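PDB 6S5Z: surface protein R28 from Streptococcus pyogenes, which is attached to the cell wall and implicated in infection, this piece being its immunoglobulin-like Rib domain, probably a structural module of the exposed part. Local coordinates for residues 43-48 with 59-64; 10-15 with 30-35. One frame throughout, in Å; residues are numbered along the deposited sequence.

Contact 1. Residues 43-48 with 59-64; sequences NWKNGH and DGIVEV
The carboxylate of Glu63 is gripped from two directions. Its OE2 takes Lys45 NZ in a salt bridge of 3.2 Å, on the anti lone pair, while OE1 accepts a hydrogen bond of 3.0 Å from Asn43 ND2. That amide donates within its own plane but from above the carboxylate, the two planes standing 83° apart. With CG of Asn43 between the backbone N and the carbonyl carbon (chi1 62°), ND2 also donates to Trp44 O (3.0 Å), from above that carbonyl's plane. His65 NE2 also bonds OE1, and Lys45 NZ makes a second salt bridge, to Asp73; a water joins OE2 to Asn46 N. Such a set would be expected to favour an ionised Glu63.

Beneath this lies the ladder of an antiparallel hairpin, strand 41-44 on the edge of the immunoglobulin-like sheet beside strand 56-65. Asn43 and Glu63 form a hydrogen-bonded pair, Glu63 N reaching Asn43 O at 2.8 Å nearly along the C=O axis. Past the non-hydrogen-bonded pair Trp44-Val62, Lys45 N bonds Ile61 O at 2.9 Å. A type II turn from Lys45 to His48 bends the chain out and back, with Gly47 at its third position, and His48 O receives Ile61 N.

Ile61 packs between the two ends of this turn. Its CD1 sits 3.5 Å from the centroid of the His48 ring, a CH-pi contact over the face, while CG2 meets Lys45 CE at 3.5 Å, tight for two carbons. The lysine's bends at chi3 and chi4 bring NZ round to the carboxylate. Trp44 turns away from the face carrying Asn43 and Glu63; Ile61 O lies at the CE3 edge of its ring, near the plane, Val62 CG2 meets CZ3 obliquely at 3.6 Å, and NE1 bonds Leu24 O.

Contact 2. Residues 10-15 with 30-35; sequences SPEAKH and IANTDE
Asn32 reaches across to the backbone of 10-15 with both ends of its amide. ND2 donates to Ser10 O at 3.0 Å, and OD1 accepts Glu12 N at 3.0 Å, so the side chain spans the peptides on both sides of Pro11. Each carbonyl is met from above its plane, whereas Ser10 O lies within the plane of the amide. One residue back, Ala31 N gives a short, straight bond to Glu12 O (2.7 Å, 170°), and Ala31 CB rests 3.6 Å from Ala13 O. Two loops of the Rib domain's immunoglobulin-like fold, one leading into strand 16-19 and one running on to strand 41-44, are joined by a single backbone bridge, Ala13 with Ile30.

Asn32 holds CG in the crowded position between the backbone N and the carbonyl carbon (chi1 64°), and Glu35 OE1, placed by the bond from Glu35 N to Asn32 O, takes ND2 at 2.9 Å. With this third bond, both ND2 hydrogens and OD1 are engaged, which fixes the amide's rotation. A water lies between the like-charged carboxylates of Glu12 and Glu35; another links Ser10 N to Glu35 O. Inward, Pro11 and Ile30 both pack on Val74 of strand 71-81 and on Leu36.

In the fold
Contact 1 joins two neighbouring strands of the sheet, whereas contact 2 ties two loops that lie against it. In contact 1, Gly60 and Val62 are buried while His48 and Asp59 are exposed; contact 2 is the more exposed, with Ile30 and Asn32 buried among mostly exposed residues. The first relies on a regular backbone ladder, with a salt bridge and apolar packing added around it. The second has a single backbone-to-backbone hydrogen bond and otherwise relies on the amide of buried Asn32 bonding to backbone atoms. They meet in the interior: Ile30 CD1 touches Val62 CG1 at 3.8 Å, and Pro11 packs on Val64. The sodium ion lies about 4 Å from the Pro11 side chain.

Contact 1. Residues 43-48 with 59-64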
ATOM      1  N   ASN A  43      -0.907   5.708   2.346  1.00 11.97           N
ATOM      2  CA  ASN A  43       0.420   6.262   2.572  1.00 14.28           C
ATOM      3  C   ASN A  43       1.339   5.130   2.976  1.00 14.58           C
ATOM      4  O   ASN A  43       0.888   4.084   3.440  1.00 11.14           O
ATOM      5  CB  ASN A  43       0.425   7.345   3.650  1.00 14.83           C
ATOM      6  CG  ASN A  43       0.001   6.818   5.003  1.00 17.94           C
ATOM      7  OD1 ASN A  43      -1.182   6.807   5.321  1.00 16.94           O
ATOM      8  ND2 ASN A  43       0.968   6.369   5.809  1.00 17.12           N
ATOM      9  N   TRP A  44       2.636   5.354   2.798  1.00 11.75           N
ATOM     10  CA  TRP A  44       3.614   4.390   3.273  1.00  9.79           C
ATOM     11  C   TRP A  44       3.738   4.469   4.784  1.00 10.82           C
ATOM     12  O   TRP A  44       3.839   5.558   5.359  1.00 10.88           O
ATOM     13  CB  TRP A  44       4.984   4.636   2.624  1.00 14.68           C
ATOM     14  CG  TRP A  44       4.989   4.395   1.156  1.00  7.56           C
ATOM     15  CD1 TRP A  44       5.072   5.326   0.164  1.00  7.38           C
ATOM     16  CD2 TRP A  44       4.869   3.123   0.505  1.00  9.28           C
ATOM     17  NE1 TRP A  44       5.018   4.710  -1.069  1.00 10.18           N
ATOM     18  CE2 TRP A  44       4.895   3.359  -0.883  1.00 12.60           C
ATOM     19  CE3 TRP A  44       4.744   1.807   0.968  1.00 13.49           C
ATOM     20  CZ2 TRP A  44       4.800   2.326  -1.818  1.00 11.60           C
ATOM     21  CZ3 TRP A  44       4.658   0.789   0.047  1.00  9.64           C
ATOM     22  CH2 TRP A  44       4.681   1.052  -1.333  1.00 11.42           C
ATOM     23  N   LYS A  45       3.759   3.305   5.427  1.00 12.51           N
ATOM     24  CA  LYS A  45       4.079   3.273   6.847  1.00 11.70           C
ATOM     25  C   LYS A  45       5.461   3.869   7.077  1.00 10.00           C
ATOM     26  O   LYS A  45       6.386   3.639   6.302  1.00 14.88           O
ATOM     27  CB  LYS A  45       4.052   1.835   7.372  1.00 10.11           C
ATOM     28  CG  LYS A  45       4.366   1.703   8.862  1.00 16.57           C
ATOM     29  CD  LYS A  45       4.116   0.277   9.323  1.00 19.52           C
ATOM     30  CE  LYS A  45       2.642  -0.009   9.331  1.00 25.73           C
ATOM     31  NZ  LYS A  45       1.970   0.743  10.390  1.00 24.09           N
ATOM     32  N   ASN A  46       5.591   4.644   8.143  1.00 11.29           N
ATOM     33  CA  ASN A  46       6.891   5.191   8.518  1.00 10.98           C
ATOM     34  C   ASN A  46       7.917   4.073   8.607  1.00 14.39           C
ATOM     35  O   ASN A  46       7.694   3.071   9.291  1.00 13.49           O
ATOM     36  CB  ASN A  46       6.781   5.909   9.859  1.00 16.76           C
ATOM     37  CG  ASN A  46       6.005   7.197   9.764  1.00 13.25           C
ATOM     38  OD1 ASN A  46       5.817   7.736   8.682  1.00 15.78           O
ATOM     39  ND2 ASN A  46       5.517   7.682  10.901  1.00 21.16           N
ATOM     40  N   GLY A  47       9.039   4.247   7.913  1.00 10.80           N
ATOM     41  CA  GLY A  47      10.087   3.259   7.947  1.00 13.16           C
ATOM     42  C   GLY A  47       9.884   2.104   7.001  1.00 17.07           C
ATOM     43  O   GLY A  47      10.738   1.206   6.950  1.00 18.10           O
ATOM     44  N   HIS A  48       8.780   2.086   6.253  1.00 15.38           N
ATOM     45  CA  HIS A  48       8.453   0.943   5.418  1.00 17.61           C
ATOM     46  C   HIS A  48       8.081   1.363   3.999  1.00 15.02           C
ATOM     47  O   HIS A  48       7.301   0.680   3.323  1.00 13.99           O
ATOM     48  CB  HIS A  48       7.351   0.117   6.076  1.00 20.04           C
ATOM     49  CG  HIS A  48       7.826  -0.620   7.297  1.00 21.42           C
ATOM     50  ND1 HIS A  48       8.483  -1.831   7.229  1.00 22.22           N
ATOM     51  CD2 HIS A  48       7.777  -0.295   8.611  1.00 23.92           C
ATOM     52  CE1 HIS A  48       8.795  -2.232   8.448  1.00 24.12           C
ATOM     53  NE2 HIS A  48       8.382  -1.315   9.304  1.00 25.10           N
ATOM     54  N   ASP A  59      10.525  -4.732   0.127  1.00 16.07           N
ATOM     55  CA  ASP A  59       9.265  -4.888   0.814  1.00 20.31           C
ATOM     56  C   ASP A  59       8.864  -3.525   1.343  1.00 19.53           C
ATOM     57  O   ASP A  59       9.704  -2.640   1.546  1.00 17.05           O
ATOM     58  CB  ASP A  59       9.363  -5.879   1.984  1.00 23.94           C
ATOM     59  CG  ASP A  59       9.545  -7.324   1.537  1.00 35.76           C
ATOM     60  OD1 ASP A  59       8.765  -7.801   0.691  1.00 40.55           O
ATOM     61  OD2 ASP A  59      10.469  -7.991   2.049  1.00 37.76           O
ATOM     62  N   GLY A  60       7.567  -3.377   1.581  1.00 15.51           N
ATOM     63  CA  GLY A  60       7.048  -2.145   2.139  1.00 19.33           C
ATOM     64  C   GLY A  60       5.719  -2.442   2.796  1.00 19.14           C
ATOM     65  O   GLY A  60       5.187  -3.549   2.694  1.00 19.72           O
ATOM     66  N   ILE A  61       5.194  -1.439   3.491  1.00  8.90           N
ATOM     67  CA  ILE A  61       3.896  -1.544   4.150  1.00  9.04           C
ATOM     68  C   ILE A  61       3.061  -0.327   3.788  1.00 16.48           C
ATOM     69  O   ILE A  61       3.506   0.816   3.955  1.00 11.43           O
ATOM     70  CB  ILE A  61       4.043  -1.683   5.672  1.00 10.55           C
ATOM     71  CG1 ILE A  61       4.900  -2.921   5.988  1.00 12.27           C
ATOM     72  CG2 ILE A  61       2.675  -1.795   6.326  1.00 11.63           C
ATOM     73  CD1 ILE A  61       5.333  -3.009   7.423  1.00 11.80           C
ATOM     74  N   VAL A  62       1.869  -0.577   3.258  1.00 11.93           N
ATOM     75  CA  VAL A  62       0.905   0.465   2.955  1.00 13.85           C
ATOM     76  C   VAL A  62      -0.075   0.552   4.111  1.00 15.70           C
ATOM     77  O   VAL A  62      -0.584  -0.477   4.583  1.00 15.43           O
ATOM     78  CB  VAL A  62       0.174   0.170   1.637  1.00 12.62           C
ATOM     79  CG1 VAL A  62      -0.930   1.219   1.372  1.00  8.30           C
ATOM     80  CG2 VAL A  62       1.163   0.116   0.490  1.00 12.68           C
ATOM     81  N   GLU A  63      -0.317   1.771   4.589  1.00 13.31           N
ATOM     82  CA  GLU A  63      -1.423   2.033   5.493  1.00 14.04           C
ATOM     83  C   GLU A  63      -2.630   2.485   4.684  1.00 15.57           C
ATOM     84  O   GLU A  63      -2.544   3.460   3.925  1.00 11.09           O
ATOM     85  CB  GLU A  63      -1.069   3.111   6.510  1.00 12.00           C
ATOM     86  CG  GLU A  63       0.113   2.775   7.361  1.00 15.56           C
ATOM     87  CD  GLU A  63       0.432   3.910   8.333  1.00 18.12           C
ATOM     88  OE1 GLU A  63      -0.168   5.007   8.216  1.00 14.80           O
ATOM     89  OE2 GLU A  63       1.282   3.692   9.213  1.00 15.29           O
ATOM     90  N   VAL A  64      -3.752   1.798   4.862  1.00  9.23           N
ATOM     91  CA  VAL A  64      -5.017   2.186   4.242  1.00  9.13           C
ATOM     92  C   VAL A  64      -5.868   2.850   5.319  1.00 12.09           C
ATOM     93  O   VAL A  64      -6.259   2.203   6.295  1.00 13.74           O
ATOM     94  CB  VAL A  64      -5.738   0.980   3.618  1.00  8.93           C
ATOM     95  CG1 VAL A  64      -7.009   1.423   2.905  1.00 14.45           C
ATOM     96  CG2 VAL A  64      -4.840   0.332   2.630  1.00 10.89           C
TER
HETATM   97  O   HOH W   1       3.322   5.159   9.999  1.00 24.53           O

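Contact 2. Residues 10-15 with 30-35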
ATOM      1  N   SER A  10     -11.207  -5.397   2.691  1.00 16.25           N
ATOM      2  CA  SER A  10     -10.108  -6.353   2.560  1.00 16.05           C
ATOM      3  C   SER A  10      -9.122  -5.909   1.486  1.00 15.69           C
ATOM      4  O   SER A  10      -9.102  -6.455   0.371  1.00 12.75           O
ATOM      5  CB  SER A  10     -10.659  -7.749   2.258  1.00 19.33           C
ATOM      6  OG  SER A  10     -11.491  -8.197   3.320  1.00 21.90           O
ATOM      7  N   PRO A  11      -8.279  -4.922   1.784  1.00 17.70           N
ATOM      8  CA  PRO A  11      -7.257  -4.518   0.815  1.00 11.04           C
ATOM      9  C   PRO A  11      -6.250  -5.636   0.580  1.00 14.11           C
ATOM     10  O   PRO A  11      -5.898  -6.392   1.492  1.00 13.64           O
ATOM     11  CB  PRO A  11      -6.604  -3.294   1.468  1.00 14.84           C
ATOM     12  CG  PRO A  11      -6.866  -3.466   2.924  1.00 16.14           C
ATOM     13  CD  PRO A  11      -8.168  -4.186   3.053  1.00 18.25           C
ATOM     14  N   GLU A  12      -5.813  -5.751  -0.669  1.00 12.08           N
ATOM     15  CA  GLU A  12      -4.857  -6.768  -1.069  1.00 13.74           C
ATOM     16  C   GLU A  12      -3.734  -6.099  -1.828  1.00 19.21           C
ATOM     17  O   GLU A  12      -3.970  -5.172  -2.608  1.00 12.01           O
ATOM     18  CB  GLU A  12      -5.506  -7.837  -1.952  1.00 19.84           C
ATOM     19  CG  GLU A  12      -6.559  -8.643  -1.233  1.00 28.62           C
ATOM     20  CD  GLU A  12      -7.244  -9.646  -2.141  1.00 37.76           C
ATOM     21  OE1 GLU A  12      -8.367  -9.341  -2.595  1.00 35.90           O
ATOM     22  OE2 GLU A  12      -6.647 -10.707  -2.432  1.00 48.27           O
ATOM     23  N   ALA A  13      -2.522  -6.603  -1.613  1.00 15.00           N
ATOM     24  CA  ALA A  13      -1.324  -6.034  -2.204  1.00 12.83           C
ATOM     25  C   ALA A  13      -1.259  -6.285  -3.701  1.00 14.08           C
ATOM     26  O   ALA A  13      -1.707  -7.322  -4.208  1.00 15.24           O
ATOM     27  CB  ALA A  13      -0.084  -6.630  -1.545  1.00 13.84           C
ATOM     28  N   LYS A  14      -0.669  -5.325  -4.399  1.00 13.70           N
ATOM     29  CA  LYS A  14      -0.270  -5.462  -5.788  1.00 13.41           C
ATOM     30  C   LYS A  14       1.250  -5.463  -5.852  1.00 24.21           C
ATOM     31  O   LYS A  14       1.896  -4.556  -5.307  1.00 17.39           O
ATOM     32  CB  LYS A  14      -0.838  -4.324  -6.639  1.00 13.52           C
ATOM     33  CG  LYS A  14      -0.263  -4.282  -8.057  1.00 15.50           C
ATOM     34  CD  LYS A  14      -0.882  -3.164  -8.893  1.00 17.46           C
ATOM     35  CE  LYS A  14      -0.104  -2.962 -10.197  1.00 19.50           C
ATOM     36  NZ  LYS A  14      -0.760  -1.954 -11.077  1.00 24.69           N
ATOM     37  N   HIS A  15       1.819  -6.484  -6.494  1.00 14.48           N
ATOM     38  CA  HIS A  15       3.260  -6.525  -6.716  1.00 17.34           C
ATOM     39  C   HIS A  15       3.609  -5.640  -7.909  1.00 23.78           C
ATOM     40  O   HIS A  15       3.167  -5.907  -9.032  1.00 18.25           O
ATOM     41  CB  HIS A  15       3.727  -7.962  -6.961  1.00 19.07           C
ATOM     42  CG  HIS A  15       5.144  -8.044  -7.436  1.00 22.96           C
ATOM     43  ND1 HIS A  15       5.486  -8.553  -8.669  1.00 24.33           N
ATOM     44  CD2 HIS A  15       6.302  -7.638  -6.859  1.00 22.12           C
ATOM     45  CE1 HIS A  15       6.796  -8.465  -8.830  1.00 25.61           C
ATOM     46  NE2 HIS A  15       7.314  -7.911  -7.747  1.00 23.09           N
ATOM     47  N   ILE A  30      -1.711  -1.129  -3.990  1.00 10.32           N
ATOM     48  CA  ILE A  30      -2.907  -1.829  -3.534  1.00  8.27           C
ATOM     49  C   ILE A  30      -3.692  -2.271  -4.762  1.00  9.04           C
ATOM     50  O   ILE A  30      -4.021  -1.448  -5.621  1.00 11.53           O
ATOM     51  CB  ILE A  30      -3.776  -0.953  -2.615  1.00 11.76           C
ATOM     52  CG1 ILE A  30      -3.006  -0.546  -1.358  1.00  9.94           C
ATOM     53  CG2 ILE A  30      -5.085  -1.664  -2.280  1.00 11.67           C
ATOM     54  CD1 ILE A  30      -2.549  -1.701  -0.515  1.00 18.42           C
ATOM     55  N   ALA A  31      -4.017  -3.561  -4.820  1.00  9.84           N
ATOM     56  CA  ALA A  31      -4.561  -4.144  -6.043  1.00 18.57           C
ATOM     57  C   ALA A  31      -6.029  -3.797  -6.241  1.00 13.92           C
ATOM     58  O   ALA A  31      -6.497  -3.735  -7.383  1.00 13.68           O
ATOM     59  CB  ALA A  31      -4.394  -5.676  -6.039  1.00 15.52           C
ATOM     60  N   ASN A  32      -6.771  -3.564  -5.164  1.00 10.67           N
ATOM     61  CA  ASN A  32      -8.222  -3.528  -5.274  1.00 11.17           C
ATOM     62  C   ASN A  32      -8.793  -2.281  -4.612  1.00 10.39           C
ATOM     63  O   ASN A  32      -9.750  -2.357  -3.835  1.00 13.01           O
ATOM     64  CB  ASN A  32      -8.799  -4.808  -4.675  1.00 11.85           C
ATOM     65  CG  ASN A  32      -8.527  -4.918  -3.189  1.00 19.99           C
ATOM     66  OD1 ASN A  32      -7.553  -4.344  -2.690  1.00 12.60           O
ATOM     67  ND2 ASN A  32      -9.391  -5.640  -2.468  1.00 19.26           N
ATOM     68  N   THR A  33      -8.228  -1.097  -4.927  1.00  9.95           N
ATOM     69  CA  THR A  33      -8.767   0.151  -4.374  1.00 13.21           C
ATOM     70  C   THR A  33     -10.195   0.400  -4.834  1.00 16.64           C
ATOM     71  O   THR A  33     -10.877   1.260  -4.268  1.00 18.76           O
ATOM     72  CB  THR A  33      -7.915   1.373  -4.756  1.00  9.41           C
ATOM     73  OG1 THR A  33      -7.843   1.505  -6.181  1.00 18.17           O
ATOM     74  CG2 THR A  33      -6.506   1.273  -4.193  1.00 14.73           C
ATOM     75  N   ASP A  34     -10.645  -0.291  -5.881  1.00 11.75           N
ATOM     76  CA  ASP A  34     -12.051  -0.228  -6.282  1.00 12.45           C
ATOM     77  C   ASP A  34     -12.965  -0.982  -5.323  1.00 15.15           C
ATOM     78  O   ASP A  34     -14.185  -0.799  -5.378  1.00 20.37           O
ATOM     79  CB  ASP A  34     -12.236  -0.785  -7.691  1.00 20.82           C
ATOM     80  CG  ASP A  34     -11.764  -2.227  -7.815  1.00 27.58           C
ATOM     81  OD1 ASP A  34     -10.713  -2.563  -7.234  1.00 26.69           O
ATOM     82  OD2 ASP A  34     -12.462  -3.030  -8.475  1.00 27.29           O
ATOM     83  N   GLU A  35     -12.411  -1.835  -4.465  1.00 13.24           N
ATOM     84  CA  GLU A  35     -13.181  -2.573  -3.475  1.00 14.62           C
ATOM     85  C   GLU A  35     -13.100  -1.962  -2.080  1.00 18.29           C
ATOM     86  O   GLU A  35     -13.548  -2.585  -1.108  1.00 21.84           O
ATOM     87  CB  GLU A  35     -12.715  -4.024  -3.458  1.00 13.49           C
ATOM     88  CG  GLU A  35     -12.906  -4.680  -4.800  1.00 16.59           C
ATOM     89  CD  GLU A  35     -12.366  -6.081  -4.848  1.00 17.83           C
ATOM     90  OE1 GLU A  35     -11.793  -6.525  -3.828  1.00 16.64           O
ATOM     91  OE2 GLU A  35     -12.500  -6.722  -5.913  1.00 18.90           O
TER
HETATM   92  O   HOH W   2     -12.989  -4.876   0.422  1.00 15.56           O
HETATM   93  O   HOH W   3     -10.812  -9.044  -3.727  1.00 19.93           O